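Local atomic coordinates of proline dehydrogenase (Bradyrhizobium diazoefficiens, PDB entry 4Q73), a protein that probably oxidises proline to glutamate in two steps, pairing an FAD-dependent proline dehydrogenase with an NAD-dependent aldehyde dehydrogenase in one chain. Residues 201-206 / 811-816; 798-803 / 890-895. The protein carries 1 engineered substitution. All coordinates share one frame; numbering follows the deposited sequence.

Contact 1 of 2, residues 201-206 / 811-816; sequences ARTAAD and IEMVAG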
loop_
_atom_site.group_PDB
_atom_site.type_symbol
_atom_site.label_atom_id
_atom_site.label_comp_id
_atom_site.label_asym_id
_atom_site.label_seq_id
_atom_site.Cartn_x
_atom_site.Cartn_y
_atom_site.Cartn_z
ATOM N N ALA A 201 35.218 -36.178 19.642
ATOM C CA ALA A 201 36.451 -36.809 19.199
ATOM C C ALA A 201 36.290 -37.303 17.760
ATOM O O ALA A 201 35.271 -37.884 17.391
ATOM C CB ALA A 201 36.839 -37.954 20.127
ATOM N N ARG A 202 37.293 -37.023 16.945
ATOM C CA ARG A 202 37.314 -37.440 15.556
ATOM C C ARG A 202 38.150 -38.699 15.365
ATOM O O ARG A 202 38.056 -39.356 14.330
ATOM C CB ARG A 202 37.914 -36.333 14.686
ATOM C CG ARG A 202 37.136 -35.070 14.677
ATOM C CD ARG A 202 35.700 -35.361 14.324
ATOM N NE ARG A 202 34.947 -34.133 14.086
ATOM C CZ ARG A 202 33.713 -33.922 14.527
ATOM N NH1 ARG A 202 33.087 -32.790 14.237
ATOM N NH2 ARG A 202 33.108 -34.850 15.256
ATOM N N THR A 203 39.033 -39.001 16.311
ATOM C CA THR A 203 39.930 -40.150 16.148
ATOM C C THR A 203 39.922 -41.013 17.388
ATOM O O THR A 203 39.550 -40.547 18.465
ATOM C CB THR A 203 41.387 -39.718 15.874
ATOM O OG1 THR A 203 42.010 -39.345 17.100
ATOM C CG2 THR A 203 41.454 -38.543 14.899
ATOM N N ALA A 204 40.339 -42.268 17.245
ATOM C CA ALA A 204 40.504 -43.148 18.395
ATOM C C ALA A 204 41.503 -42.558 19.404
ATOM O O ALA A 204 41.301 -42.619 20.635
ATOM C CB ALA A 204 40.980 -44.544 17.939
ATOM N N ALA A 205 42.568 -41.965 18.877
ATOM C CA ALA A 205 43.591 -41.358 19.722
ATOM C C ALA A 205 43.013 -40.196 20.537
ATOM O O ALA A 205 43.346 -40.039 21.705
ATOM C CB ALA A 205 44.790 -40.906 18.872
ATOM N N ASP A 206 42.152 -39.390 19.916
ATOM C CA ASP A 206 41.466 -38.292 20.600
ATOM C C ASP A 206 40.528 -38.770 21.704
ATOM O O ASP A 206 40.447 -38.160 22.780
ATOM C CB ASP A 206 40.695 -37.413 19.616
ATOM C CG ASP A 206 41.566 -36.330 18.987
ATOM O OD1 ASP A 206 42.565 -35.918 19.618
ATOM O OD2 ASP A 206 41.248 -35.896 17.860
ATOM N N ILE A 811 46.169 -33.427 9.079
ATOM C CA ILE A 811 46.324 -34.685 8.353
ATOM C C ILE A 811 46.093 -35.890 9.274
ATOM O O ILE A 811 45.338 -36.817 8.953
ATOM C CB ILE A 811 47.712 -34.770 7.703
ATOM C CG1 ILE A 811 47.822 -33.752 6.560
ATOM C CG2 ILE A 811 47.979 -36.181 7.181
ATOM C CD1 ILE A 811 49.253 -33.527 6.097
ATOM N N GLU A 812 46.735 -35.851 10.426
ATOM C CA GLU A 812 46.537 -36.838 11.484
ATOM C C GLU A 812 45.054 -36.989 11.880
ATOM O O GLU A 812 44.543 -38.108 12.029
ATOM C CB GLU A 812 47.393 -36.418 12.685
ATOM C CG GLU A 812 47.114 -37.078 14.016
ATOM C CD GLU A 812 47.659 -36.215 15.184
ATOM O OE1 GLU A 812 46.867 -35.832 16.082
ATOM O OE2 GLU A 812 48.867 -35.882 15.182
ATOM N N MET A 813 44.354 -35.867 12.021
ATOM C CA MET A 813 42.935 -35.929 12.378
ATOM C C MET A 813 42.056 -36.487 11.247
ATOM O O MET A 813 41.176 -37.337 11.473
ATOM C CB MET A 813 42.441 -34.574 12.852
ATOM C CG MET A 813 41.209 -34.676 13.712
ATOM S SD MET A 813 40.839 -33.105 14.475
ATOM C CE MET A 813 42.479 -32.668 15.052
ATOM N N VAL A 814 42.316 -36.041 10.022
ATOM C CA VAL A 814 41.656 -36.643 8.871
ATOM C C VAL A 814 41.919 -38.155 8.760
ATOM O O VAL A 814 40.982 -38.935 8.545
ATOM C CB VAL A 814 42.080 -35.953 7.584
ATOM C CG1 VAL A 814 41.614 -36.753 6.361
ATOM C CG2 VAL A 814 41.558 -34.522 7.572
ATOM N N ALA A 815 43.179 -38.574 8.919
ATOM C CA ALA A 815 43.503 -40.005 8.803
ATOM C C ALA A 815 42.875 -40.840 9.904
ATOM O O ALA A 815 42.426 -41.963 9.650
ATOM C CB ALA A 815 45.010 -40.234 8.754
ATOM N N GLY A 816 42.851 -40.297 11.123
ATOM C CA GLY A 816 42.251 -40.988 12.258
ATOM C C GLY A 816 40.753 -41.093 12.078
ATOM O O GLY A 816 40.136 -42.092 12.427
HETATM O O HOH W 1 40.892 -43.584 14.655
#

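Contact 2 of 2, residues 798-803 / 890-895; sequences RLLFVQ and PILHVV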
loop_
_atom_site.group_PDB
_atom_site.type_symbol
_atom_site.label_atom_id
_atom_site.label_comp_id
_atom_site.label_asym_id
_atom_site.label_seq_id
_atom_site.Cartn_x
_atom_site.Cartn_y
_atom_site.Cartn_z
ATOM N N ARG A 798 39.024 -33.888 -3.760
ATOM C CA ARG A 798 40.116 -34.730 -4.257
ATOM C C ARG A 798 41.431 -34.187 -3.738
ATOM O O ARG A 798 42.398 -34.934 -3.543
ATOM C CB ARG A 798 40.179 -34.740 -5.784
ATOM C CG ARG A 798 38.879 -35.032 -6.470
ATOM C CD ARG A 798 38.336 -36.375 -6.071
ATOM N NE ARG A 798 37.090 -36.624 -6.795
ATOM C CZ ARG A 798 36.314 -37.684 -6.617
ATOM N NH1 ARG A 798 35.203 -37.822 -7.344
ATOM N NH2 ARG A 798 36.656 -38.593 -5.716
ATOM N N LEU A 799 41.470 -32.871 -3.542
ATOM C CA LEU A 799 42.725 -32.197 -3.251
ATOM C C LEU A 799 42.595 -31.225 -2.089
ATOM O O LEU A 799 42.007 -30.161 -2.221
ATOM C CB LEU A 799 43.231 -31.484 -4.503
ATOM C CG LEU A 799 44.619 -30.839 -4.424
ATOM C CD1 LEU A 799 45.654 -31.851 -4.002
ATOM C CD2 LEU A 799 44.976 -30.279 -5.792
ATOM N N LEU A 800 43.143 -31.604 -0.938
ATOM C CA LEU A 800 43.147 -30.744 0.247
ATOM C C LEU A 800 44.445 -29.934 0.321
ATOM O O LEU A 800 45.531 -30.516 0.326
ATOM C CB LEU A 800 42.982 -31.595 1.515
ATOM C CG LEU A 800 43.177 -30.920 2.886
ATOM C CD1 LEU A 800 42.226 -29.736 3.109
ATOM C CD2 LEU A 800 43.008 -31.946 3.996
ATOM N N PHE A 801 44.335 -28.603 0.319
ATOM C CA PHE A 801 45.465 -27.721 0.652
ATOM C C PHE A 801 45.323 -27.267 2.105
ATOM O O PHE A 801 44.275 -26.737 2.477
ATOM C CB PHE A 801 45.519 -26.459 -0.210
ATOM C CG PHE A 801 45.768 -26.703 -1.680
ATOM C CD1 PHE A 801 47.052 -26.638 -2.199
ATOM C CD2 PHE A 801 44.703 -26.946 -2.558
ATOM C CE1 PHE A 801 47.284 -26.827 -3.562
ATOM C CE2 PHE A 801 44.932 -27.145 -3.928
ATOM C CZ PHE A 801 46.217 -27.079 -4.428
ATOM N N VAL A 802 46.370 -27.474 2.908
ATOM C CA VAL A 802 46.372 -27.100 4.328
ATOM C C VAL A 802 47.657 -26.330 4.695
ATOM O O VAL A 802 48.768 -26.709 4.281
ATOM C CB VAL A 802 46.231 -28.346 5.228
ATOM C CG1 VAL A 802 47.396 -29.329 4.979
ATOM C CG2 VAL A 802 46.203 -27.947 6.682
ATOM N N GLN A 803 47.509 -25.233 5.432
ATOM C CA GLN A 803 48.661 -24.419 5.823
ATOM C C GLN A 803 49.604 -25.250 6.702
ATOM O O GLN A 803 49.146 -25.995 7.578
ATOM C CB GLN A 803 48.218 -23.147 6.560
ATOM C CG GLN A 803 48.013 -21.920 5.681
ATOM C CD GLN A 803 47.379 -20.755 6.451
ATOM O OE1 GLN A 803 46.963 -20.917 7.597
ATOM N NE2 GLN A 803 47.300 -19.583 5.821
ATOM N N PRO A 890 37.357 -43.088 -3.334
ATOM C CA PRO A 890 37.592 -42.546 -1.986
ATOM C C PRO A 890 39.073 -42.279 -1.732
ATOM O O PRO A 890 39.685 -42.904 -0.871
ATOM C CB PRO A 890 37.098 -43.668 -1.075
ATOM C CG PRO A 890 37.353 -44.937 -1.883
ATOM C CD PRO A 890 37.204 -44.559 -3.339
ATOM N N ILE A 891 39.639 -41.348 -2.488
ATOM C CA ILE A 891 41.078 -41.144 -2.495
ATOM C C ILE A 891 41.400 -39.661 -2.394
ATOM O O ILE A 891 41.264 -38.921 -3.368
ATOM C CB ILE A 891 41.726 -41.736 -3.773
ATOM C CG1 ILE A 891 41.410 -43.230 -3.885
ATOM C CG2 ILE A 891 43.236 -41.489 -3.779
ATOM C CD1 ILE A 891 41.946 -43.869 -5.136
ATOM N N LEU A 892 41.800 -39.238 -1.197
ATOM C CA LEU A 892 42.157 -37.853 -0.919
ATOM C C LEU A 892 43.644 -37.596 -1.165
ATOM O O LEU A 892 44.493 -38.403 -0.791
ATOM C CB LEU A 892 41.816 -37.512 0.538
ATOM C CG LEU A 892 42.206 -36.142 1.058
ATOM C CD1 LEU A 892 41.404 -35.050 0.326
ATOM C CD2 LEU A 892 41.992 -36.079 2.558
ATOM N N HIS A 893 43.946 -36.476 -1.808
ATOM C CA HIS A 893 45.321 -36.047 -2.004
ATOM C C HIS A 893 45.511 -34.784 -1.182
ATOM O O HIS A 893 44.600 -33.949 -1.133
ATOM C CB HIS A 893 45.610 -35.781 -3.493
ATOM C CG HIS A 893 45.372 -36.967 -4.376
ATOM N ND1 HIS A 893 44.104 -37.356 -4.779
ATOM C CD2 HIS A 893 46.224 -37.878 -4.898
ATOM C CE1 HIS A 893 44.199 -38.436 -5.531
ATOM N NE2 HIS A 893 45.475 -38.777 -5.618
ATOM N N VAL A 894 46.676 -34.643 -0.534
ATOM C CA VAL A 894 46.926 -33.509 0.360
ATOM C C VAL A 894 48.193 -32.739 -0.013
ATOM O O VAL A 894 49.237 -33.333 -0.284
ATOM C CB VAL A 894 47.033 -33.968 1.830
ATOM C CG1 VAL A 894 47.093 -32.759 2.757
ATOM C CG2 VAL A 894 45.853 -34.865 2.208
ATOM N N VAL A 895 48.101 -31.414 -0.037
ATOM C CA VAL A 895 49.274 -30.582 -0.264
ATOM C C VAL A 895 49.380 -29.537 0.841
ATOM O O VAL A 895 48.465 -28.730 1.024
ATOM C CB VAL A 895 49.202 -29.834 -1.617
ATOM C CG1 VAL A 895 50.366 -28.844 -1.735
ATOM C CG2 VAL A 895 49.218 -30.808 -2.761
#

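Contact 1 of 2, residues 201-206 / 811-816
Asp206 brings its flat carboxylate up to Met813 through one oxygen, OD2 lying 4.3 Å from CG, while OD1 makes a salt bridge with Arg209. A second flat group, the guanidinium of Arg202, leads away from 811-816, its NE bonding to the carbonyl of Glu776; what touches Met813 is the root of the chain, CB 3.8 Å from CG. Further out, Arg202 packs on the engineered Tyr780. Thr203 is the N-cap of helix 204-222, its OG1 accepting from Asp206 N at 2.8 Å. With that hydroxyl between the backbone N and the carbonyl carbon (chi1 80°), CG2 faces helix 804-819, 3.6 Å from Met813 O and 3.7 Å from Gly816 CA. A side chain on Gly816 would collide with this methyl, so the glycine lets the two backbones come close. Here the proline dehydrogenase region, a TIM-barrel family, abuts the aldehyde dehydrogenase region. With an alanine in place of Thr203 both OG1 and CG2 would be missing, which is likely to leave Asp206 N without its capping acceptor and a gap against Gly816 CA and Met813 O. A water bridges the two backbones, accepting from Ala204 N at 3.0 Å and donating to Gly816 O at 2.8 Å.

Contact 2 of 2, residues 798-803 / 890-895
Two neighbouring parallel strands in the seven-stranded mixed sheet of the aldehyde dehydrogenase region meet here, their segments inclined by 29°, with Leu799 opposite His893, Leu800 opposite Val894 and Phe801 opposite Val895. The backbone bonds alternate between strands: Leu800 N gives to His893 O at 2.8 Å, Val895 N to Leu800 O at 2.7 Å, and Val802 N to Val895 O at 3.1 Å. At the start of the pairing Arg798 O takes two donors, which approach from opposite faces of its carbonyl plane: His893 N at 2.8 Å and, from the same residue, His893 ND1 at 3.2 Å. The second bond is bent, 143° at the hydrogen, but the oxygen lies almost in the imidazole plane. His893 CG stands anti to its own carbonyl carbon (chi1 -58°), folding ND1 back to that oxygen; NE2 is hydrogen-bonded to His848, so both ring nitrogens are engaged and the ring's rotation is fixed. On the sheet face carrying His893, Leu799 CD1 meets Val895 CG2 at 3.9 Å, and the Phe801 ring runs alongside Val895, with CD1 3.9 Å from its CB. The other face carries Leu800, whose CB touches Leu892 CD1, and Val802, which meets Val894 through their CG1 methyls. The Arg798 side chain, whose NH1 bonds to Gly791 O, lies about 5 Å from that of Glu886, an NAD(+)-binding residue, though no NAD(+) is bound to this chain. Strand 765-769 flanks 797-803 and strand 873-876 flanks 891-897; helix 839-855 packs on the His893 face, helices 775-787 and 804-819 on the Leu800 face.

In the fold
From the N terminus, 201-206, in the proline dehydrogenase region, is the first of the four segments to appear, and its partner comes only some 600 residues later, when helix 804-819 closes contact 1. Strand 797-803 comes immediately before that helix, and its partner strand 891-897 arrives after it, so contact 2 closes a much shorter loop that crosses the first: the segments alternate along the chain. The two meet physically, since Val814 CG1 packs on Leu892 CD2 and Ile811 CG1 on Val894 CG1. Helix 804-819 thus has one side on the sheet to which the strand pair of contact 2 belongs and another against the proline dehydrogenase region, tying the two catalytic regions together.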